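Local atomic coordinates of bifunctional protein PutA (Bdellovibrio bacteriovorus, PDB entry 5UR2), a protein that probably oxidises L-proline to L-glutamate in two steps, joining a flavin-dependent proline dehydrogenase and an NAD-dependent glutamate semialdehyde dehydrogenase in one chain. Residues R572-I576 and A590-I594; D593-A597 and F643-A649. The contacts are given in a common frame with arbitrary orientation. Residues are numbered along the deposited sequence.

Interaction 1: R572-I576 and A590-I594; sequences RFKLI and ADGDI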
ATOM      1  N   ARG B 572       2.464 -31.559  11.291  1.00 21.28           N
ATOM      2  CA  ARG B 572       1.193 -31.444  10.588  1.00 28.04           C
ATOM      3  C   ARG B 572       0.178 -32.493  11.030  1.00 27.66           C
ATOM      4  O   ARG B 572      -0.960 -32.156  11.370  1.00 22.37           O
ATOM      5  CB  ARG B 572       1.420 -31.532   9.080  1.00 26.66           C
ATOM      6  CG  ARG B 572       0.226 -31.022   8.317  1.00 35.96           C
ATOM      7  CD  ARG B 572       0.301 -31.396   6.872  1.00 38.17           C
ATOM      8  NE  ARG B 572      -0.651 -30.647   6.060  1.00 36.63           N
ATOM      9  CZ  ARG B 572      -0.309 -29.672   5.223  1.00 35.79           C
ATOM     10  NH1 ARG B 572       0.964 -29.313   5.096  1.00 35.21           N
ATOM     11  NH2 ARG B 572      -1.241 -29.064   4.506  1.00 31.58           N
ATOM     12  N   PHE B 573       0.573 -33.771  11.046  1.00 15.17           N
ATOM     13  CA  PHE B 573      -0.386 -34.830  11.342  1.00 22.31           C
ATOM     14  C   PHE B 573      -0.851 -34.782  12.793  1.00 23.18           C
ATOM     15  O   PHE B 573      -2.032 -35.030  13.083  1.00 20.81           O
ATOM     16  CB  PHE B 573       0.224 -36.194  11.005  1.00 27.99           C
ATOM     17  CG  PHE B 573       0.372 -36.415   9.533  1.00 26.61           C
ATOM     18  CD1 PHE B 573      -0.702 -36.849   8.780  1.00 20.40           C
ATOM     19  CD2 PHE B 573       1.561 -36.123   8.893  1.00 25.78           C
ATOM     20  CE1 PHE B 573      -0.585 -37.015   7.418  1.00 18.52           C
ATOM     21  CE2 PHE B 573       1.690 -36.296   7.528  1.00 29.66           C
ATOM     22  CZ  PHE B 573       0.616 -36.741   6.787  1.00 22.84           C
ATOM     23  N   LYS B 574       0.055 -34.459  13.720  1.00 19.37           N
ATOM     24  CA  LYS B 574      -0.343 -34.352  15.120  1.00 24.93           C
ATOM     25  C   LYS B 574      -1.342 -33.207  15.310  1.00 18.62           C
ATOM     26  O   LYS B 574      -2.298 -33.316  16.093  1.00 23.05           O
ATOM     27  CB  LYS B 574       0.912 -34.174  15.986  1.00 32.31           C
ATOM     28  CG  LYS B 574       0.701 -34.289  17.488  1.00 45.01           C
ATOM     29  CD  LYS B 574       2.019 -34.133  18.259  1.00 53.12           C
ATOM     30  CE  LYS B 574       1.821 -34.304  19.781  1.00 58.98           C
ATOM     31  NZ  LYS B 574       1.129 -33.144  20.436  1.00 60.46           N
ATOM     32  N   LEU B 575      -1.165 -32.121  14.548  1.00 21.29           N
ATOM     33  CA  LEU B 575      -2.070 -30.978  14.629  1.00 23.56           C
ATOM     34  C   LEU B 575      -3.428 -31.302  14.027  1.00 19.29           C
ATOM     35  O   LEU B 575      -4.457 -30.863  14.549  1.00 16.73           O
ATOM     36  CB  LEU B 575      -1.450 -29.762  13.937  1.00 21.68           C
ATOM     37  CG  LEU B 575      -0.180 -29.240  14.608  1.00 23.32           C
ATOM     38  CD1 LEU B 575       0.506 -28.154  13.781  1.00 14.61           C
ATOM     39  CD2 LEU B 575      -0.535 -28.731  16.002  1.00 15.25           C
ATOM     40  N   ILE B 576      -3.459 -32.059  12.930  1.00 20.56           N
ATOM     41  CA  ILE B 576      -4.743 -32.481  12.374  1.00 22.53           C
ATOM     42  C   ILE B 576      -5.501 -33.324  13.384  1.00 21.66           C
ATOM     43  O   ILE B 576      -6.681 -33.079  13.672  1.00 22.88           O
ATOM     44  CB  ILE B 576      -4.549 -33.250  11.057  1.00 16.83           C
ATOM     45  CG1 ILE B 576      -4.050 -32.316   9.968  1.00 21.31           C
ATOM     46  CG2 ILE B 576      -5.855 -33.916  10.635  1.00 15.75           C
ATOM     47  CD1 ILE B 576      -3.666 -33.036   8.677  1.00 17.97           C
ATOM     48  N   ALA B 590      -9.620 -30.264   8.763  1.00 23.98           N
ATOM     49  CA  ALA B 590      -8.538 -30.012   9.704  1.00 15.31           C
ATOM     50  C   ALA B 590      -7.219 -29.744   8.974  1.00 23.70           C
ATOM     51  O   ALA B 590      -6.442 -28.877   9.389  1.00 22.95           O
ATOM     52  CB  ALA B 590      -8.392 -31.196  10.660  1.00 15.65           C
ATOM     53  N   ASP B 591      -6.932 -30.502   7.903  1.00 21.44           N
ATOM     54  CA  ASP B 591      -5.712 -30.273   7.120  1.00 23.30           C
ATOM     55  C   ASP B 591      -5.697 -28.874   6.512  1.00 22.90           C
ATOM     56  O   ASP B 591      -4.673 -28.178   6.547  1.00 22.11           O
ATOM     57  CB  ASP B 591      -5.575 -31.323   6.013  1.00 22.55           C
ATOM     58  CG  ASP B 591      -4.347 -31.095   5.132  1.00 22.25           C
ATOM     59  OD1 ASP B 591      -3.252 -30.806   5.658  1.00 24.24           O
ATOM     60  OD2 ASP B 591      -4.490 -31.181   3.904  1.00 28.53           O
ATOM     61  N   GLY B 592      -6.819 -28.465   5.919  1.00 17.74           N
ATOM     62  CA  GLY B 592      -6.929 -27.104   5.430  1.00 18.63           C
ATOM     63  C   GLY B 592      -6.713 -26.081   6.531  1.00 21.11           C
ATOM     64  O   GLY B 592      -6.162 -25.001   6.280  1.00 16.99           O
ATOM     65  N   ASP B 593      -7.132 -26.409   7.764  1.00 18.82           N
ATOM     66  CA  ASP B 593      -6.922 -25.502   8.894  1.00 17.39           C
ATOM     67  C   ASP B 593      -5.438 -25.303   9.179  1.00 22.88           C
ATOM     68  O   ASP B 593      -4.985 -24.173   9.406  1.00 21.25           O
ATOM     69  CB  ASP B 593      -7.639 -26.018  10.144  1.00 14.60           C
ATOM     70  CG  ASP B 593      -7.947 -24.887  11.150  1.00 35.76           C
ATOM     71  OD1 ASP B 593      -9.002 -24.250  11.007  1.00 39.62           O
ATOM     72  OD2 ASP B 593      -7.123 -24.603  12.050  1.00 31.57           O
ATOM     73  N   ILE B 594      -4.665 -26.392   9.181  1.00 19.71           N
ATOM     74  CA  ILE B 594      -3.223 -26.274   9.391  1.00 18.40           C
ATOM     75  C   ILE B 594      -2.587 -25.459   8.268  1.00 22.04           C
ATOM     76  O   ILE B 594      -1.711 -24.610   8.510  1.00 18.22           O
ATOM     77  CB  ILE B 594      -2.570 -27.664   9.503  1.00 17.30           C
ATOM     78  CG1 ILE B 594      -3.355 -28.572  10.454  1.00 24.98           C
ATOM     79  CG2 ILE B 594      -1.137 -27.530   9.932  1.00 23.31           C
ATOM     80  CD1 ILE B 594      -3.666 -27.969  11.801  1.00 22.64           C
TER
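A turn of helix 572-583 packs on a turn of helix 587-611, the two helices forming a helical hairpin of the aldehyde dehydrogenase part of the chain. Their axes approach to 9.3 Å at 124° between N-to-C directions, so they run obliquely antiparallel. The CA atoms of Ile576 and Ala590 lie 5.3 Å apart on the side toward the connecting turn, and those of Arg572 and Ile594 6.9 Å apart at the wider end. Alanine suits the tight end because its methyl adds little bulk: Ile576 CG2 rests 3.7 Å from Ala590 CB. Where the backbones are further apart, the branched Ile594 fills the space, its CD1 reaching Leu575 CB at 3.6 Å and its CG1 meeting Ile576 CG1 at 3.8 Å. Ile576 CD1 also covers Asp591 CB at 3.7 Å. Beside this apolar core, the extended side chain of Arg572, with chi1 to chi3 all t, crosses to Asp591 in a buried salt bridge. Glu468 and Pro469 take further guanidinium donors, while Asp591 OD2 accepts from Leu471 N, so the ion pair also holds the 468-471 loop. Within the pair, a single oxygen takes both hydrogen bonds: Arg572 NE lies 2.6 Å and Arg572 NH2 2.9 Å from Asp591 OD1.

Interaction 2: D593-A597 and F643-A649; sequences DIGEA and FPLAILA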
ATOM      1  N   ASP B 593      -7.132 -26.409   7.764  1.00 18.82           N
ATOM      2  CA  ASP B 593      -6.922 -25.502   8.894  1.00 17.39           C
ATOM      3  C   ASP B 593      -5.438 -25.303   9.179  1.00 22.88           C
ATOM      4  O   ASP B 593      -4.985 -24.173   9.406  1.00 21.25           O
ATOM      5  CB  ASP B 593      -7.639 -26.018  10.144  1.00 14.60           C
ATOM      6  CG  ASP B 593      -7.947 -24.887  11.150  1.00 35.76           C
ATOM      7  OD1 ASP B 593      -9.002 -24.250  11.007  1.00 39.62           O
ATOM      8  OD2 ASP B 593      -7.123 -24.603  12.050  1.00 31.57           O
ATOM      9  N   ILE B 594      -4.665 -26.392   9.181  1.00 19.71           N
ATOM     10  CA  ILE B 594      -3.223 -26.274   9.391  1.00 18.40           C
ATOM     11  C   ILE B 594      -2.587 -25.459   8.268  1.00 22.04           C
ATOM     12  O   ILE B 594      -1.711 -24.610   8.510  1.00 18.22           O
ATOM     13  CB  ILE B 594      -2.570 -27.664   9.503  1.00 17.30           C
ATOM     14  CG1 ILE B 594      -3.355 -28.572  10.454  1.00 24.98           C
ATOM     15  CG2 ILE B 594      -1.137 -27.530   9.932  1.00 23.31           C
ATOM     16  CD1 ILE B 594      -3.666 -27.969  11.801  1.00 22.64           C
ATOM     17  N   GLY B 595      -3.005 -25.710   7.023  1.00 16.02           N
ATOM     18  CA  GLY B 595      -2.440 -24.958   5.910  1.00 16.86           C
ATOM     19  C   GLY B 595      -2.702 -23.467   6.032  1.00 15.84           C
ATOM     20  O   GLY B 595      -1.816 -22.642   5.789  1.00 21.09           O
ATOM     21  N   GLU B 596      -3.926 -23.104   6.411  1.00 17.03           N
ATOM     22  CA  GLU B 596      -4.248 -21.695   6.601  1.00 16.48           C
ATOM     23  C   GLU B 596      -3.406 -21.088   7.721  1.00 17.14           C
ATOM     24  O   GLU B 596      -2.932 -19.951   7.591  1.00 15.16           O
ATOM     25  CB  GLU B 596      -5.748 -21.531   6.872  1.00 15.90           C
ATOM     26  CG  GLU B 596      -6.248 -20.068   6.893  1.00 26.25           C
ATOM     27  CD  GLU B 596      -7.761 -19.935   7.134  1.00 31.83           C
ATOM     28  OE1 GLU B 596      -8.160 -19.064   7.915  1.00 41.66           O
ATOM     29  OE2 GLU B 596      -8.554 -20.675   6.535  1.00 36.36           O
ATOM     30  N   ALA B 597      -3.180 -21.839   8.816  1.00 17.43           N
ATOM     31  CA  ALA B 597      -2.372 -21.313   9.916  1.00 16.04           C
ATOM     32  C   ALA B 597      -0.948 -21.050   9.466  1.00 17.12           C
ATOM     33  O   ALA B 597      -0.369 -20.004   9.782  1.00 16.26           O
ATOM     34  CB  ALA B 597      -2.367 -22.275  11.116  1.00 15.17           C
ATOM     35  N   PHE B 643     -12.312 -22.558  13.338  1.00 22.75           N
ATOM     36  CA  PHE B 643     -11.014 -22.736  12.684  1.00 23.92           C
ATOM     37  C   PHE B 643      -9.986 -22.640  13.801  1.00 24.20           C
ATOM     38  O   PHE B 643      -9.327 -21.602  13.964  1.00 22.99           O
ATOM     39  CB  PHE B 643     -10.770 -21.716  11.573  1.00 24.69           C
ATOM     40  CG  PHE B 643     -11.600 -21.958  10.346  1.00 23.76           C
ATOM     41  CD1 PHE B 643     -12.905 -21.501  10.278  1.00 25.83           C
ATOM     42  CD2 PHE B 643     -11.077 -22.653   9.265  1.00 27.50           C
ATOM     43  CE1 PHE B 643     -13.688 -21.734   9.149  1.00 23.52           C
ATOM     44  CE2 PHE B 643     -11.849 -22.891   8.127  1.00 26.27           C
ATOM     45  CZ  PHE B 643     -13.167 -22.430   8.080  1.00 25.25           C
ATOM     46  N   PRO B 644      -9.822 -23.711  14.581  1.00 20.77           N
ATOM     47  CA  PRO B 644      -9.250 -23.566  15.933  1.00 19.54           C
ATOM     48  C   PRO B 644      -7.763 -23.254  15.965  1.00 22.57           C
ATOM     49  O   PRO B 644      -7.308 -22.688  16.965  1.00 23.97           O
ATOM     50  CB  PRO B 644      -9.570 -24.914  16.597  1.00 24.40           C
ATOM     51  CG  PRO B 644      -9.704 -25.877  15.452  1.00 29.82           C
ATOM     52  CD  PRO B 644     -10.270 -25.088  14.300  1.00 26.45           C
ATOM     53  N   LEU B 645      -6.989 -23.582  14.928  1.00 18.89           N
ATOM     54  CA  LEU B 645      -5.590 -23.153  14.884  1.00 14.70           C
ATOM     55  C   LEU B 645      -5.389 -21.944  13.983  1.00 21.36           C
ATOM     56  O   LEU B 645      -4.666 -21.012  14.360  1.00 19.91           O
ATOM     57  CB  LEU B 645      -4.667 -24.291  14.409  1.00 14.61           C
ATOM     58  CG  LEU B 645      -3.139 -24.083  14.439  1.00 17.11           C
ATOM     59  CD1 LEU B 645      -2.625 -24.025  15.894  1.00 15.76           C
ATOM     60  CD2 LEU B 645      -2.379 -25.126  13.635  1.00 14.31           C
ATOM     61  N   ALA B 646      -6.039 -21.935  12.812  1.00 21.13           N
ATOM     62  CA  ALA B 646      -5.736 -20.953  11.774  1.00 27.93           C
ATOM     63  C   ALA B 646      -6.095 -19.532  12.214  1.00 19.48           C
ATOM     64  O   ALA B 646      -5.255 -18.629  12.167  1.00 17.91           O
ATOM     65  CB  ALA B 646      -6.451 -21.325  10.466  1.00 13.96           C
ATOM     66  N   ILE B 647      -7.346 -19.302  12.626  1.00 19.18           N
ATOM     67  CA  ILE B 647      -7.765 -17.939  12.945  1.00 18.03           C
ATOM     68  C   ILE B 647      -7.005 -17.421  14.168  1.00 18.71           C
ATOM     69  O   ILE B 647      -6.440 -16.323  14.153  1.00 20.81           O
ATOM     70  CB  ILE B 647      -9.289 -17.875  13.133  1.00 19.19           C
ATOM     71  CG1 ILE B 647      -9.973 -18.082  11.768  1.00 23.46           C
ATOM     72  CG2 ILE B 647      -9.684 -16.543  13.781  1.00 15.86           C
ATOM     73  CD1 ILE B 647     -11.517 -17.989  11.766  1.00 22.00           C
ATOM     74  N   LEU B 648      -6.944 -18.233  15.221  1.00 17.47           N
ATOM     75  CA  LEU B 648      -6.139 -17.912  16.389  1.00 19.97           C
ATOM     76  C   LEU B 648      -4.691 -17.600  16.002  1.00 22.02           C
ATOM     77  O   LEU B 648      -4.133 -16.582  16.424  1.00 19.04           O
ATOM     78  CB  LEU B 648      -6.206 -19.077  17.387  1.00 14.91           C
ATOM     79  CG  LEU B 648      -5.298 -18.974  18.611  1.00 19.21           C
ATOM     80  CD1 LEU B 648      -5.679 -17.779  19.483  1.00 18.87           C
ATOM     81  CD2 LEU B 648      -5.287 -20.272  19.404  1.00 23.13           C
ATOM     82  N   ALA B 649      -4.070 -18.454  15.179  1.00 21.55           N
ATOM     83  CA  ALA B 649      -2.672 -18.204  14.796  1.00 17.94           C
ATOM     84  C   ALA B 649      -2.517 -16.919  13.980  1.00 16.98           C
ATOM     85  O   ALA B 649      -1.546 -16.169  14.162  1.00 20.37           O
ATOM     86  CB  ALA B 649      -2.106 -19.385  14.014  1.00 23.01           C
TER
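Asp593, on helix 587-611, turns its carboxylate to the start of helix 646-657, where Leu645 leads into the helix, Ala646 begins it, and backbone NH groups have no preceding helical carbonyls to bond to. One oxygen serves two of them: Leu645 N donates to Asp593 OD2 at 3.1 Å and Ala646 N to the same OD2 at 3.0 Å. A side chain from another helix thus accepts from two backbone NH groups at the start of this helix. Gln579 NE2 also donates to OD2, and Lys585 forms a salt bridge with OD1, so both carboxylate oxygens have partners and the buried charge is compensated. Lys585 makes a cation-pi contact with Phe643 as well, while Asp593 OD1 lies 3.0 Å from Phe643 CA. An aspartate fits here because its short side chain brings the acid close to the backbone.

Beyond the polar site, small residues let the helices close up. The CA atoms of Ala597 and Ala646 are only 3.9 Å apart, and Ala597 CB packs 3.7 Å from Ala646 CA and 4.1 Å from Ala649 CB. Leu645 CD2 fills the adjoining space, 3.8 Å from Ala597 CB and 3.6 Å from Ile594 CD1. Ile647 brings this turn to about 5 Å, between side chains, from Glu746, a predicted catalytic residue. The chemistry implies that one compensated carboxylate fixes the start of a helix bordering the probable aldehyde dehydrogenase active site.

Along the chain, helix 572-583 comes first and turns back into helix 587-611, so interaction 1 closes a short helical hairpin with 13 residues between its segments. Interaction 2 begins where that contact ends and closes a longer loop of 45 intervening residues, which includes the rest of helix 587-611 and strand 623-638 before reaching helix 646-657. The loops are therefore consecutive, overlapping at Asp593 and Ile594. Ile594 faces the hairpin partner in interaction 1 and also touches Leu645, just before helix 646-657, in interaction 2; Asp593 makes no contact with 572-576, but its bond to Gln579 reaches farther along helix 572-583. Leu575 CD1 meets Leu645 CD2 at 4.2 Å, tying two helices to the start of a third.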